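Local atomic coordinates of putative ABC transporter subunit, substrate-binding component (Rhodopseudomonas palustris, PDB entry 4EVR), a protein that probably serves as the substrate-binding component of an ABC transporter, with benzoate bound between its two lobes. Residues R38-Y43 with W294-L299; G88-G93 with V111-A116; A154-W159 with C209-F214. All coordinates share one frame; numbering follows the deposited sequence.

Overall arrangement
Contact 2 is nearest the chain's centre and adjoins the bound benzoate. Its segments leave strands 85-88 and 109-111, neighbours in the first sheet. Contact 1, its centre about 16 Å from that of contact 2, joins helix 30-46 to helix 288-306. Contact 3, its centre about 20 Å from that of contact 2, pairs strands 153-159 and 209-213 of the second sheet and meets benzoate through Phe213. Contacts 1 and 3 lie on opposite sides of the chain's centre, their centres about 31 Å apart. Along the sequence, contacts 2 and 3 follow in series within contact 1's loop. This two-lobed layout, with the ligand between the lobes, fits a type I periplasmic binding protein.

Contact 1: R38-Y43 with W294-L299; sequences RGLELY and WDAGQL
Gly39 and Trp294 mark the close approach of the two helices, their CA atoms 4.2 Å apart where the segment axes pass within 7.5 Å at a signed crossing angle of -45°. Such nearness is possible because Gly39 and Gly297 put no side chain into the interface: Gly39 O lies at the edge of the Trp294 indole, and Leu40 sets CD2 3.7 Å from Gly297 N. The main side-chain contact is a T-shaped pair. The Tyr43 ring turns its edge to the indole, CD1 standing over the face of Trp294, with the planes at 81° and the centroid of the six-membered indole ring 5.1 Å from that of Tyr43. With CG anti to the backbone N (chi1 -176°), the Tyr43 ring reaches Trp294, and CB lies 3.6 Å from Trp294 CE3. Leu42 extends the apolar contact, its CD2 reaching Trp294 CZ3. One face of the Tyr43 ring takes a CH-pi contact from Gln298, whose CG lies 4.0 Å from the ring centroid. Beyond it, a water donates to both Tyr43 OH and Gln298 OE1, while Gln298 NE2 binds Asp295 OD1 at 2.9 Å within its own helix and also donates to Ala327 O. Asp301 OD2 bonds to the Tyr43 hydroxyl and Glu270 OE2 takes the indole N-H, both from beyond the two segments. The helices thus cross closely at a glycine, beside a T-shaped Tyr-Trp pair, joining helix 30-46 of the type I periplasmic-binding-protein fold to helix 288-306, which follows the five parallel strands of the other lobe's sheet.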
ATOM      1  N   ARG A  38      -0.503 -13.437  -3.403  1.00 17.21           N
ATOM      2  CA  ARG A  38      -0.051 -13.938  -4.737  1.00 16.94           C
ATOM      3  C   ARG A  38       1.381 -13.505  -5.021  1.00 18.76           C
ATOM      4  O   ARG A  38       2.184 -14.324  -5.439  1.00 18.90           O
ATOM      5  CB  ARG A  38      -0.935 -13.415  -5.848  1.00 13.43           C
ATOM      6  CG  ARG A  38      -2.314 -14.188  -5.945  1.00 16.85           C
ATOM      7  CD  ARG A  38      -3.219 -13.519  -6.959  1.00 17.86           C
ATOM      8  NE  ARG A  38      -4.300 -14.411  -7.337  1.00 19.90           N
ATOM      9  CZ  ARG A  38      -5.196 -14.157  -8.277  1.00 22.88           C
ATOM     10  NH1 ARG A  38      -5.204 -12.987  -8.894  1.00 17.18           N
ATOM     11  NH2 ARG A  38      -6.035 -15.100  -8.666  1.00 19.40           N
ATOM     12  N   GLY A  39       1.710 -12.247  -4.691  1.00 16.63           N
ATOM     13  CA  GLY A  39       3.064 -11.694  -4.900  1.00 17.38           C
ATOM     14  C   GLY A  39       4.074 -12.471  -4.109  1.00 18.85           C
ATOM     15  O   GLY A  39       5.087 -12.913  -4.643  1.00 19.43           O
ATOM     16  N   LEU A  40       3.767 -12.690  -2.796  1.00 14.89           N
ATOM     17  CA  LEU A  40       4.665 -13.490  -1.955  1.00 17.30           C
ATOM     18  C   LEU A  40       4.862 -14.890  -2.418  1.00 19.77           C
ATOM     19  O   LEU A  40       5.984 -15.386  -2.455  1.00 22.45           O
ATOM     20  CB  LEU A  40       4.070 -13.574  -0.562  1.00 20.22           C
ATOM     21  CG  LEU A  40       4.313 -12.437   0.316  1.00 29.92           C
ATOM     22  CD1 LEU A  40       3.349 -12.516   1.503  1.00 29.62           C
ATOM     23  CD2 LEU A  40       5.798 -12.553   0.889  1.00 28.79           C
ATOM     24  N   GLU A  41       3.747 -15.594  -2.665  1.00 19.33           N
ATOM     25  CA  GLU A  41       3.860 -17.002  -3.086  1.00 20.56           C
ATOM     26  C   GLU A  41       4.539 -17.136  -4.395  1.00 22.50           C
ATOM     27  O   GLU A  41       5.272 -18.095  -4.621  1.00 22.39           O
ATOM     28  CB  GLU A  41       2.502 -17.620  -3.161  1.00 22.06           C
ATOM     29  CG  GLU A  41       1.871 -17.772  -1.781  1.00 26.54           C
ATOM     30  CD  GLU A  41       0.458 -18.292  -1.810  1.00 42.29           C
ATOM     31  OE1 GLU A  41      -0.240 -18.055  -2.822  1.00 40.90           O
ATOM     32  OE2 GLU A  41       0.022 -18.863  -0.783  1.00 36.06           O
ATOM     33  N   LEU A  42       4.313 -16.211  -5.305  1.00 16.87           N
ATOM     34  CA  LEU A  42       4.995 -16.291  -6.591  1.00 17.57           C
ATOM     35  C   LEU A  42       6.483 -16.119  -6.428  1.00 21.91           C
ATOM     36  O   LEU A  42       7.236 -16.801  -7.108  1.00 20.79           O
ATOM     37  CB  LEU A  42       4.467 -15.189  -7.535  1.00 16.34           C
ATOM     38  CG  LEU A  42       4.904 -15.306  -9.030  1.00 19.48           C
ATOM     39  CD1 LEU A  42       4.165 -16.435  -9.756  1.00 20.98           C
ATOM     40  CD2 LEU A  42       4.570 -14.049  -9.696  1.00 19.80           C
ATOM     41  N   TYR A  43       6.906 -15.212  -5.552  1.00 20.06           N
ATOM     42  CA  TYR A  43       8.341 -14.996  -5.265  1.00 20.35           C
ATOM     43  C   TYR A  43       8.972 -16.263  -4.654  1.00 24.30           C
ATOM     44  O   TYR A  43      10.038 -16.714  -5.115  1.00 25.97           O
ATOM     45  CB  TYR A  43       8.577 -13.800  -4.360  1.00 20.88           C
ATOM     46  CG  TYR A  43      10.069 -13.578  -4.186  1.00 22.93           C
ATOM     47  CD1 TYR A  43      10.844 -13.084  -5.229  1.00 23.73           C
ATOM     48  CD2 TYR A  43      10.732 -14.027  -3.051  1.00 28.34           C
ATOM     49  CE1 TYR A  43      12.230 -13.005  -5.126  1.00 26.62           C
ATOM     50  CE2 TYR A  43      12.114 -13.887  -2.913  1.00 30.60           C
ATOM     51  CZ  TYR A  43      12.864 -13.415  -3.968  1.00 30.24           C
ATOM     52  OH  TYR A  43      14.242 -13.353  -3.855  1.00 32.95           O
ATOM     53  N   TRP A 294       5.543  -9.174  -3.448  1.00 18.17           N
ATOM     54  CA  TRP A 294       6.740  -9.717  -4.106  1.00 15.74           C
ATOM     55  C   TRP A 294       8.017  -9.163  -3.413  1.00 18.72           C
ATOM     56  O   TRP A 294       8.922  -9.892  -3.073  1.00 19.77           O
ATOM     57  CB  TRP A 294       6.721  -9.361  -5.606  1.00 14.64           C
ATOM     58  CG  TRP A 294       7.943  -9.691  -6.386  1.00 16.82           C
ATOM     59  CD1 TRP A 294       8.977  -8.863  -6.653  1.00 19.31           C
ATOM     60  CD2 TRP A 294       8.174 -10.888  -7.170  1.00 17.19           C
ATOM     61  NE1 TRP A 294       9.886  -9.488  -7.495  1.00 20.60           N
ATOM     62  CE2 TRP A 294       9.420 -10.733  -7.819  1.00 20.74           C
ATOM     63  CE3 TRP A 294       7.478 -12.084  -7.338  1.00 19.24           C
ATOM     64  CZ2 TRP A 294       9.913 -11.672  -8.736  1.00 21.04           C
ATOM     65  CZ3 TRP A 294       7.995 -13.037  -8.189  1.00 19.31           C
ATOM     66  CH2 TRP A 294       9.177 -12.805  -8.924  1.00 20.12           C
ATOM     67  N   ASP A 295       8.020  -7.865  -3.162  1.00 17.96           N
ATOM     68  CA  ASP A 295       9.146  -7.181  -2.523  1.00 17.27           C
ATOM     69  C   ASP A 295       9.300  -7.482  -1.025  1.00 22.68           C
ATOM     70  O   ASP A 295      10.441  -7.495  -0.526  1.00 21.87           O
ATOM     71  CB  ASP A 295       9.087  -5.675  -2.774  1.00 17.14           C
ATOM     72  CG  ASP A 295       9.380  -5.296  -4.198  1.00 23.76           C
ATOM     73  OD1 ASP A 295      10.141  -6.034  -4.864  1.00 22.69           O
ATOM     74  OD2 ASP A 295       8.986  -4.170  -4.603  1.00 20.79           O
ATOM     75  N   ALA A 296       8.208  -7.853  -0.341  1.00 21.57           N
ATOM     76  CA  ALA A 296       8.299  -8.369   1.048  1.00 22.70           C
ATOM     77  C   ALA A 296       9.024  -9.718   1.005  1.00 24.91           C
ATOM     78  O   ALA A 296       9.839  -9.994   1.842  1.00 24.52           O
ATOM     79  CB  ALA A 296       6.921  -8.486   1.647  1.00 22.13           C
ATOM     80  N   GLY A 297       8.750 -10.509  -0.021  1.00 21.47           N
ATOM     81  CA  GLY A 297       9.453 -11.768  -0.257  1.00 22.69           C
ATOM     82  C   GLY A 297      10.926 -11.519  -0.504  1.00 23.67           C
ATOM     83  O   GLY A 297      11.753 -12.190   0.108  1.00 25.89           O
ATOM     84  N   GLN A 298      11.277 -10.536  -1.382  1.00 20.88           N
ATOM     85  CA  GLN A 298      12.665 -10.217  -1.655  1.00 21.98           C
ATOM     86  C   GLN A 298      13.391  -9.745  -0.401  1.00 26.97           C
ATOM     87  O   GLN A 298      14.563 -10.097  -0.183  1.00 27.66           O
ATOM     88  CB  GLN A 298      12.781  -9.128  -2.731  1.00 24.01           C
ATOM     89  CG  GLN A 298      12.174  -9.511  -4.075  1.00 20.90           C
ATOM     90  CD  GLN A 298      12.857  -8.842  -5.191  1.00 29.66           C
ATOM     91  OE1 GLN A 298      13.859  -9.320  -5.647  1.00 24.32           O
ATOM     92  NE2 GLN A 298      12.288  -7.740  -5.694  1.00 23.05           N
ATOM     93  N   LEU A 299      12.704  -8.923   0.406  1.00 24.23           N
ATOM     94  CA  LEU A 299      13.286  -8.380   1.634  1.00 25.04           C
ATOM     95  C   LEU A 299      13.570  -9.489   2.685  1.00 30.05           C
ATOM     96  O   LEU A 299      14.665  -9.550   3.253  1.00 28.86           O
ATOM     97  CB  LEU A 299      12.327  -7.306   2.212  1.00 23.18           C
ATOM     98  CG  LEU A 299      12.891  -6.579   3.413  1.00 28.72           C
ATOM     99  CD1 LEU A 299      14.162  -5.827   3.058  1.00 30.80           C
ATOM    100  CD2 LEU A 299      11.904  -5.613   3.974  1.00 27.21           C
TER
HETATM  101  O   HOH W   1      15.685 -10.975  -4.312  1.00 34.37           O

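Contact 2: G88-G93 with V111-A116; sequences GTVHSG and VPNAGA. With BEZ (benzoic acid), chain B.
Ala114 N donates to Thr89 O at 2.9 Å, the one backbone-to-backbone hydrogen bond between these segments, and a second link comes from a side chain: Asn113 ND2 donates a hydrogen bond to Val90 O at 3.1 Å. That acceptor lies almost in the amide plane of Asn113, whereas the donor sits 16° off the carbonyl plane. Asn113 CG is anti to its own backbone nitrogen (chi1 -174°), which carries the amide across to Val90 and to within 3.4 Å of benzoate, measured from ND2 to C6. The other amide atom, Asn113 OD1, accepts from Gln292 NE2. With an alanine in place of Asn113, Val90 O is likely to lose this donor and Gln292 NE2 this acceptor, and a gap to open beside the benzoate ring.

Weaker polar contacts and packing fill in the rest. Val111 CA points its hydrogen at Gly88 O, a buried carbonyl with no hydrogen-bond partner in the model; Pro112 CD rests 3.4 Å from Gly88 C, against the cis peptide that joins Gly88 to Thr89. Ala114 CB tucks against Thr89 O at 3.3 Å.

The ligand bonds come from both segments. Ser92 N donates to benzoate O2 at 2.9 Å, while Ser92 OG and Gly115 N share benzoate O1; Tyr161 OH also bonds to the ligand. His91 is the N-cap of helix 92-105, its ND1 accepting from Gly93 N. Backbone N-H groups and a hydroxyl, some of them at the start of a helix, thus receive the carboxylate, a setting that would probably favour its ionised form; close by, Arg130 NH2 bonds to the carbonyls of Ala114 and Ala116.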
ATOM      1  N   GLY A  88       2.303  -8.453   7.599  1.00 23.90           N
ATOM      2  CA  GLY A  88       0.964  -7.837   7.503  1.00 25.64           C
ATOM      3  C   GLY A  88       0.956  -6.357   7.823  1.00 23.88           C
ATOM      4  O   GLY A  88       1.928  -5.858   8.362  1.00 25.74           O
ATOM      5  N   THR A  89      -0.106  -5.596   7.568  1.00 21.21           N
ATOM      6  CA  THR A  89      -1.351  -6.004   6.933  1.00 22.13           C
ATOM      7  C   THR A  89      -1.762  -4.870   5.995  1.00 22.49           C
ATOM      8  O   THR A  89      -0.943  -4.018   5.658  1.00 22.44           O
ATOM      9  CB  THR A  89      -2.410  -6.354   7.983  1.00 27.08           C
ATOM     10  OG1 THR A  89      -3.562  -6.823   7.246  1.00 23.87           O
ATOM     11  CG2 THR A  89      -2.736  -5.221   8.834  1.00 30.59           C
ATOM     12  N   VAL A  90      -2.967  -4.918   5.527  1.00 18.31           N
ATOM     13  CA  VAL A  90      -3.503  -3.919   4.593  1.00 18.18           C
ATOM     14  C   VAL A  90      -4.070  -2.681   5.312  1.00 20.64           C
ATOM     15  O   VAL A  90      -3.715  -1.593   4.899  1.00 18.69           O
ATOM     16  CB  VAL A  90      -4.567  -4.532   3.664  1.00 18.61           C
ATOM     17  CG1 VAL A  90      -5.325  -3.484   2.903  1.00 19.11           C
ATOM     18  CG2 VAL A  90      -3.929  -5.525   2.752  1.00 16.56           C
ATOM     19  N   HIS A  91      -4.965  -2.848   6.304  1.00 18.02           N
ATOM     20  CA  HIS A  91      -5.695  -1.762   6.956  1.00 18.51           C
ATOM     21  C   HIS A  91      -4.823  -1.119   8.033  1.00 22.35           C
ATOM     22  O   HIS A  91      -4.323  -1.794   8.918  1.00 22.94           O
ATOM     23  CB  HIS A  91      -7.021  -2.290   7.529  1.00 19.63           C
ATOM     24  CG  HIS A  91      -7.938  -1.306   8.182  1.00 20.17           C
ATOM     25  ND1 HIS A  91      -7.609  -0.688   9.371  1.00 22.27           N
ATOM     26  CD2 HIS A  91      -9.183  -0.919   7.817  1.00 21.80           C
ATOM     27  CE1 HIS A  91      -8.685   0.018   9.708  1.00 23.54           C
ATOM     28  NE2 HIS A  91      -9.675  -0.156   8.824  1.00 23.01           N
ATOM     29  N   SER A  92      -4.597   0.182   7.913  1.00 20.20           N
ATOM     30  CA  SER A  92      -3.715   0.921   8.849  1.00 21.27           C
ATOM     31  C   SER A  92      -4.113   0.823  10.326  1.00 26.53           C
ATOM     32  O   SER A  92      -3.238   0.934  11.180  1.00 25.64           O
ATOM     33  CB  SER A  92      -3.665   2.401   8.487  1.00 23.40           C
ATOM     34  OG  SER A  92      -2.736   2.706   7.467  1.00 24.08           O
ATOM     35  N   GLY A  93      -5.392   0.692  10.645  1.00 25.04           N
ATOM     36  CA  GLY A  93      -5.796   0.572  12.066  1.00 25.47           C
ATOM     37  C   GLY A  93      -5.401  -0.791  12.596  1.00 27.19           C
ATOM     38  O   GLY A  93      -4.753  -0.914  13.629  1.00 26.51           O
ATOM     39  N   VAL A 111       5.625  -4.968   6.821  1.00 22.62           N
ATOM     40  CA  VAL A 111       4.358  -4.343   6.480  1.00 21.21           C
ATOM     41  C   VAL A 111       4.267  -4.219   4.972  1.00 20.97           C
ATOM     42  O   VAL A 111       5.026  -3.437   4.409  1.00 22.60           O
ATOM     43  CB  VAL A 111       4.194  -2.971   7.161  1.00 25.74           C
ATOM     44  CG1 VAL A 111       2.840  -2.368   6.836  1.00 25.28           C
ATOM     45  CG2 VAL A 111       4.351  -3.150   8.668  1.00 28.63           C
ATOM     46  N   PRO A 112       3.388  -5.008   4.305  1.00 18.54           N
ATOM     47  CA  PRO A 112       3.374  -5.047   2.826  1.00 17.27           C
ATOM     48  C   PRO A 112       2.302  -4.117   2.201  1.00 21.41           C
ATOM     49  O   PRO A 112       2.032  -4.187   1.029  1.00 19.61           O
ATOM     50  CB  PRO A 112       3.095  -6.514   2.556  1.00 16.64           C
ATOM     51  CG  PRO A 112       2.076  -6.860   3.583  1.00 18.83           C
ATOM     52  CD  PRO A 112       2.521  -6.063   4.852  1.00 17.70           C
ATOM     53  N   ASN A 113       1.601  -3.288   3.022  1.00 19.30           N
ATOM     54  CA  ASN A 113       0.694  -2.298   2.490  1.00 18.34           C
ATOM     55  C   ASN A 113       0.441  -1.172   3.428  1.00 21.11           C
ATOM     56  O   ASN A 113       0.712  -0.047   3.080  1.00 19.08           O
ATOM     57  CB  ASN A 113      -0.656  -2.849   2.084  1.00 19.67           C
ATOM     58  CG  ASN A 113      -1.488  -1.791   1.413  1.00 17.77           C
ATOM     59  OD1 ASN A 113      -1.166  -1.319   0.313  1.00 20.55           O
ATOM     60  ND2 ASN A 113      -2.494  -1.256   2.093  1.00 20.31           N
ATOM     61  N   ALA A 114      -0.159  -1.458   4.583  1.00 18.25           N
ATOM     62  CA  ALA A 114      -0.636  -0.409   5.502  1.00 17.00           C
ATOM     63  C   ALA A 114       0.311   0.773   5.575  1.00 23.19           C
ATOM     64  O   ALA A 114       1.453   0.631   5.964  1.00 22.19           O
ATOM     65  CB  ALA A 114      -0.827  -1.002   6.879  1.00 16.50           C
ATOM     66  N   GLY A 115      -0.168   1.928   5.198  1.00 21.70           N
ATOM     67  CA  GLY A 115       0.655   3.145   5.157  1.00 19.16           C
ATOM     68  C   GLY A 115       0.639   3.988   6.402  1.00 24.34           C
ATOM     69  O   GLY A 115       1.231   5.064   6.387  1.00 24.77           O
ATOM     70  N   ALA A 116       0.071   3.493   7.514  1.00 20.66           N
ATOM     71  CA  ALA A 116       0.001   4.268   8.760  1.00 22.79           C
ATOM     72  C   ALA A 116       1.322   5.029   8.997  1.00 28.13           C
ATOM     73  O   ALA A 116       2.385   4.410   9.061  1.00 26.03           O
ATOM     74  CB  ALA A 116      -0.299   3.357   9.939  1.00 25.12           C
TER
HETATM   75  C   BEZ B 401      -4.345   1.589   4.657  1.00 21.38           C
HETATM   76  O1  BEZ B 401      -3.195   1.888   5.096  1.00 18.41           O
HETATM   77  O2  BEZ B 401      -5.345   1.399   5.403  1.00 16.91           O
HETATM   78  C1  BEZ B 401      -4.554   1.314   3.203  1.00 18.74           C
HETATM   79  C2  BEZ B 401      -5.588   0.459   2.788  1.00 17.57           C
HETATM   80  C3  BEZ B 401      -5.776   0.196   1.433  1.00 17.32           C
HETATM   81  C4  BEZ B 401      -4.936   0.861   0.529  1.00 17.53           C
HETATM   82  C5  BEZ B 401      -3.908   1.717   0.958  1.00 17.59           C
HETATM   83  C6  BEZ B 401      -3.688   1.936   2.290  1.00 18.22           C

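Contact 3: A154-W159 with C209-F214; sequences AVTVTW and CVYAFF. With BEZ (benzoic acid), chain B.
Trp159 and Phe214 meet as a T-shaped pair near the C-terminal side of two parallel strands. Phe214 brings its edge to the indole, CD1 over the face of Trp159 and 3.6 Å from its CD2; the planes stand at 85° and the Phe214 ring centroid is 4.9 Å from that of the five-membered ring. With CG anti to the carbonyl carbon (chi1 -65°), the Phe214 ring is turned toward the partner strand, where CZ touches Val157 CG1 at 3.9 Å. Thr158 uses a hydroxyl instead: its OG1 donates to Phe213 O at 2.8 Å, from 18° off the carbonyl plane, and lies at the edge of the Phe213 ring. The far end of that ring points to the ligand, with CZ 3.7 Å from benzoate C4. Farther back, Thr156 CG2 approaches the Tyr211 ring obliquely, and Ala154 CB packs on Cys209 SG. Between the side chains of the two faces runs a parallel ladder in register, in which Val157 N donates to Tyr211 O at 3.0 Å and Val157 O accepts from Phe213 N; Val155 O receives Tyr211 N, while the bond from Val155 N to Cys209 O is weak.

Both strands are interior to the second sheet: 181-188 flanks strand 153-159 and 235-238 flanks strand 209-213. Thr156, Tyr211 and Phe213 face helix 162-177, where Tyr211 stacks on Phe171, whereas Val155, Val157 and Val210 pack against Ile202 of helix 196-205, so this part of the sheet is covered by a helix on each face.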
ATOM      1  N   ALA A 154     -10.759  21.959  -4.139  1.00 33.77           N
ATOM      2  CA  ALA A 154     -11.056  20.533  -3.984  1.00 30.86           C
ATOM      3  C   ALA A 154     -12.052  20.211  -2.927  1.00 33.20           C
ATOM      4  O   ALA A 154     -12.192  20.914  -1.961  1.00 31.66           O
ATOM      5  CB  ALA A 154      -9.784  19.798  -3.652  1.00 30.80           C
ATOM      6  N   VAL A 155     -12.734  19.068  -3.113  1.00 30.67           N
ATOM      7  CA  VAL A 155     -13.526  18.373  -2.125  1.00 28.65           C
ATOM      8  C   VAL A 155     -12.813  17.054  -1.929  1.00 28.62           C
ATOM      9  O   VAL A 155     -12.456  16.454  -2.930  1.00 27.01           O
ATOM     10  CB  VAL A 155     -15.012  18.171  -2.565  1.00 33.03           C
ATOM     11  CG1 VAL A 155     -15.704  17.078  -1.758  1.00 32.14           C
ATOM     12  CG2 VAL A 155     -15.773  19.472  -2.473  1.00 33.71           C
ATOM     13  N   THR A 156     -12.562  16.615  -0.682  1.00 25.86           N
ATOM     14  CA  THR A 156     -11.970  15.275  -0.436  1.00 24.23           C
ATOM     15  C   THR A 156     -13.082  14.307  -0.013  1.00 26.44           C
ATOM     16  O   THR A 156     -14.128  14.726   0.539  1.00 23.99           O
ATOM     17  CB  THR A 156     -10.835  15.312   0.583  1.00 31.20           C
ATOM     18  OG1 THR A 156     -11.369  15.470   1.896  1.00 26.24           O
ATOM     19  CG2 THR A 156      -9.825  16.432   0.278  1.00 29.55           C
ATOM     20  N   VAL A 157     -12.923  13.038  -0.350  1.00 23.18           N
ATOM     21  CA  VAL A 157     -13.899  12.019   0.023  1.00 24.66           C
ATOM     22  C   VAL A 157     -13.111  10.763   0.427  1.00 26.36           C
ATOM     23  O   VAL A 157     -12.314  10.277  -0.360  1.00 22.24           O
ATOM     24  CB  VAL A 157     -14.953  11.651  -1.038  1.00 32.22           C
ATOM     25  CG1 VAL A 157     -16.075  10.777  -0.395  1.00 31.61           C
ATOM     26  CG2 VAL A 157     -15.546  12.867  -1.651  1.00 36.16           C
ATOM     27  N   THR A 158     -13.358  10.207   1.601  1.00 22.28           N
ATOM     28  CA  THR A 158     -12.670   8.971   1.995  1.00 21.06           C
ATOM     29  C   THR A 158     -13.402   8.309   3.151  1.00 24.94           C
ATOM     30  O   THR A 158     -14.407   8.811   3.603  1.00 22.88           O
ATOM     31  CB  THR A 158     -11.189   9.270   2.377  1.00 22.94           C
ATOM     32  OG1 THR A 158     -10.456   8.062   2.508  1.00 21.54           O
ATOM     33  CG2 THR A 158     -11.056  10.056   3.612  1.00 26.35           C
ATOM     34  N   TRP A 159     -12.840   7.224   3.655  1.00 21.13           N
ATOM     35  CA  TRP A 159     -13.338   6.525   4.848  1.00 20.33           C
ATOM     36  C   TRP A 159     -12.760   7.153   6.135  1.00 25.84           C
ATOM     37  O   TRP A 159     -11.603   7.671   6.153  1.00 23.59           O
ATOM     38  CB  TRP A 159     -12.949   5.048   4.790  1.00 19.36           C
ATOM     39  CG  TRP A 159     -13.826   4.233   3.871  1.00 18.57           C
ATOM     40  CD1 TRP A 159     -15.183   4.170   3.885  1.00 21.44           C
ATOM     41  CD2 TRP A 159     -13.393   3.222   2.950  1.00 17.80           C
ATOM     42  NE1 TRP A 159     -15.620   3.155   3.064  1.00 20.88           N
ATOM     43  CE2 TRP A 159     -14.539   2.562   2.478  1.00 21.98           C
ATOM     44  CE3 TRP A 159     -12.128   2.790   2.498  1.00 19.49           C
ATOM     45  CZ2 TRP A 159     -14.471   1.533   1.516  1.00 19.75           C
ATOM     46  CZ3 TRP A 159     -12.053   1.742   1.625  1.00 18.60           C
ATOM     47  CH2 TRP A 159     -13.215   1.130   1.121  1.00 19.77           C
ATOM     48  N   CYS A 209     -12.140  19.812  -8.680  1.00 30.50           N
ATOM     49  CA  CYS A 209     -11.606  18.450  -8.568  1.00 29.80           C
ATOM     50  C   CYS A 209     -12.076  17.798  -7.316  1.00 32.93           C
ATOM     51  O   CYS A 209     -12.431  18.473  -6.370  1.00 30.60           O
ATOM     52  CB  CYS A 209     -10.071  18.442  -8.613  1.00 30.62           C
ATOM     53  SG  CYS A 209      -9.299  19.392  -7.272  1.00 35.10           S
ATOM     54  N   VAL A 210     -12.049  16.462  -7.322  1.00 27.20           N
ATOM     55  CA  VAL A 210     -12.311  15.594  -6.195  1.00 25.36           C
ATOM     56  C   VAL A 210     -11.071  14.712  -5.968  1.00 28.94           C
ATOM     57  O   VAL A 210     -10.525  14.163  -6.928  1.00 26.46           O
ATOM     58  CB  VAL A 210     -13.576  14.716  -6.416  1.00 27.39           C
ATOM     59  CG1 VAL A 210     -13.673  13.646  -5.345  1.00 23.55           C
ATOM     60  CG2 VAL A 210     -14.817  15.589  -6.423  1.00 29.18           C
ATOM     61  N   TYR A 211     -10.626  14.633  -4.717  1.00 24.85           N
ATOM     62  CA  TYR A 211      -9.542  13.764  -4.244  1.00 23.69           C
ATOM     63  C   TYR A 211     -10.202  12.738  -3.412  1.00 25.09           C
ATOM     64  O   TYR A 211     -10.808  13.108  -2.415  1.00 22.86           O
ATOM     65  CB  TYR A 211      -8.557  14.576  -3.437  1.00 24.03           C
ATOM     66  CG  TYR A 211      -7.474  13.786  -2.781  1.00 23.71           C
ATOM     67  CD1 TYR A 211      -6.312  13.466  -3.465  1.00 23.91           C
ATOM     68  CD2 TYR A 211      -7.595  13.368  -1.465  1.00 26.36           C
ATOM     69  CE1 TYR A 211      -5.278  12.760  -2.843  1.00 27.80           C
ATOM     70  CE2 TYR A 211      -6.579  12.644  -0.836  1.00 27.39           C
ATOM     71  CZ  TYR A 211      -5.404  12.375  -1.520  1.00 29.97           C
ATOM     72  OH  TYR A 211      -4.352  11.742  -0.889  1.00 27.15           O
ATOM     73  N   ALA A 212     -10.130  11.465  -3.803  1.00 22.82           N
ATOM     74  CA  ALA A 212     -10.757  10.390  -3.103  1.00 20.34           C
ATOM     75  C   ALA A 212      -9.746   9.325  -2.736  1.00 23.58           C
ATOM     76  O   ALA A 212      -8.911   8.976  -3.567  1.00 21.13           O
ATOM     77  CB  ALA A 212     -11.826   9.729  -3.955  1.00 23.04           C
ATOM     78  N   PHE A 213      -9.818   8.824  -1.514  1.00 20.06           N
ATOM     79  CA  PHE A 213      -9.130   7.608  -1.162  1.00 18.06           C
ATOM     80  C   PHE A 213     -10.186   6.543  -0.846  1.00 21.13           C
ATOM     81  O   PHE A 213     -10.950   6.618   0.161  1.00 21.19           O
ATOM     82  CB  PHE A 213      -8.120   7.758  -0.012  1.00 20.44           C
ATOM     83  CG  PHE A 213      -7.653   6.395   0.509  1.00 20.12           C
ATOM     84  CD1 PHE A 213      -7.066   5.476  -0.346  1.00 21.13           C
ATOM     85  CD2 PHE A 213      -8.052   5.929   1.779  1.00 19.74           C
ATOM     86  CE1 PHE A 213      -6.724   4.189   0.103  1.00 20.69           C
ATOM     87  CE2 PHE A 213      -7.774   4.636   2.183  1.00 22.61           C
ATOM     88  CZ  PHE A 213      -7.181   3.748   1.333  1.00 21.62           C
ATOM     89  N   PHE A 214     -10.193   5.518  -1.685  1.00 17.10           N
ATOM     90  CA  PHE A 214     -10.911   4.254  -1.466  1.00 16.74           C
ATOM     91  C   PHE A 214      -9.982   3.192  -2.057  1.00 20.61           C
ATOM     92  O   PHE A 214      -9.077   3.532  -2.798  1.00 18.79           O
ATOM     93  CB  PHE A 214     -12.321   4.195  -2.074  1.00 18.26           C
ATOM     94  CG  PHE A 214     -13.274   5.184  -1.442  1.00 18.19           C
ATOM     95  CD1 PHE A 214     -13.834   4.938  -0.206  1.00 19.48           C
ATOM     96  CD2 PHE A 214     -13.595   6.368  -2.085  1.00 20.47           C
ATOM     97  CE1 PHE A 214     -14.684   5.872   0.384  1.00 19.89           C
ATOM     98  CE2 PHE A 214     -14.445   7.286  -1.493  1.00 20.86           C
ATOM     99  CZ  PHE A 214     -14.962   7.031  -0.253  1.00 21.06           C
TER
HETATM  100  C   BEZ B 401      -4.345   1.589   4.657  1.00 21.38           C
HETATM  101  O1  BEZ B 401      -3.195   1.888   5.096  1.00 18.41           O
HETATM  102  O2  BEZ B 401      -5.345   1.399   5.403  1.00 16.91           O
HETATM  103  C1  BEZ B 401      -4.554   1.314   3.203  1.00 18.74           C
HETATM  104  C2  BEZ B 401      -5.588   0.459   2.788  1.00 17.57           C
HETATM  105  C3  BEZ B 401      -5.776   0.196   1.433  1.00 17.32           C
HETATM  106  C4  BEZ B 401      -4.936   0.861   0.529  1.00 17.53           C
HETATM  107  C5  BEZ B 401      -3.908   1.717   0.958  1.00 17.59           C
HETATM  108  C6  BEZ B 401      -3.688   1.936   2.290  1.00 18.22           C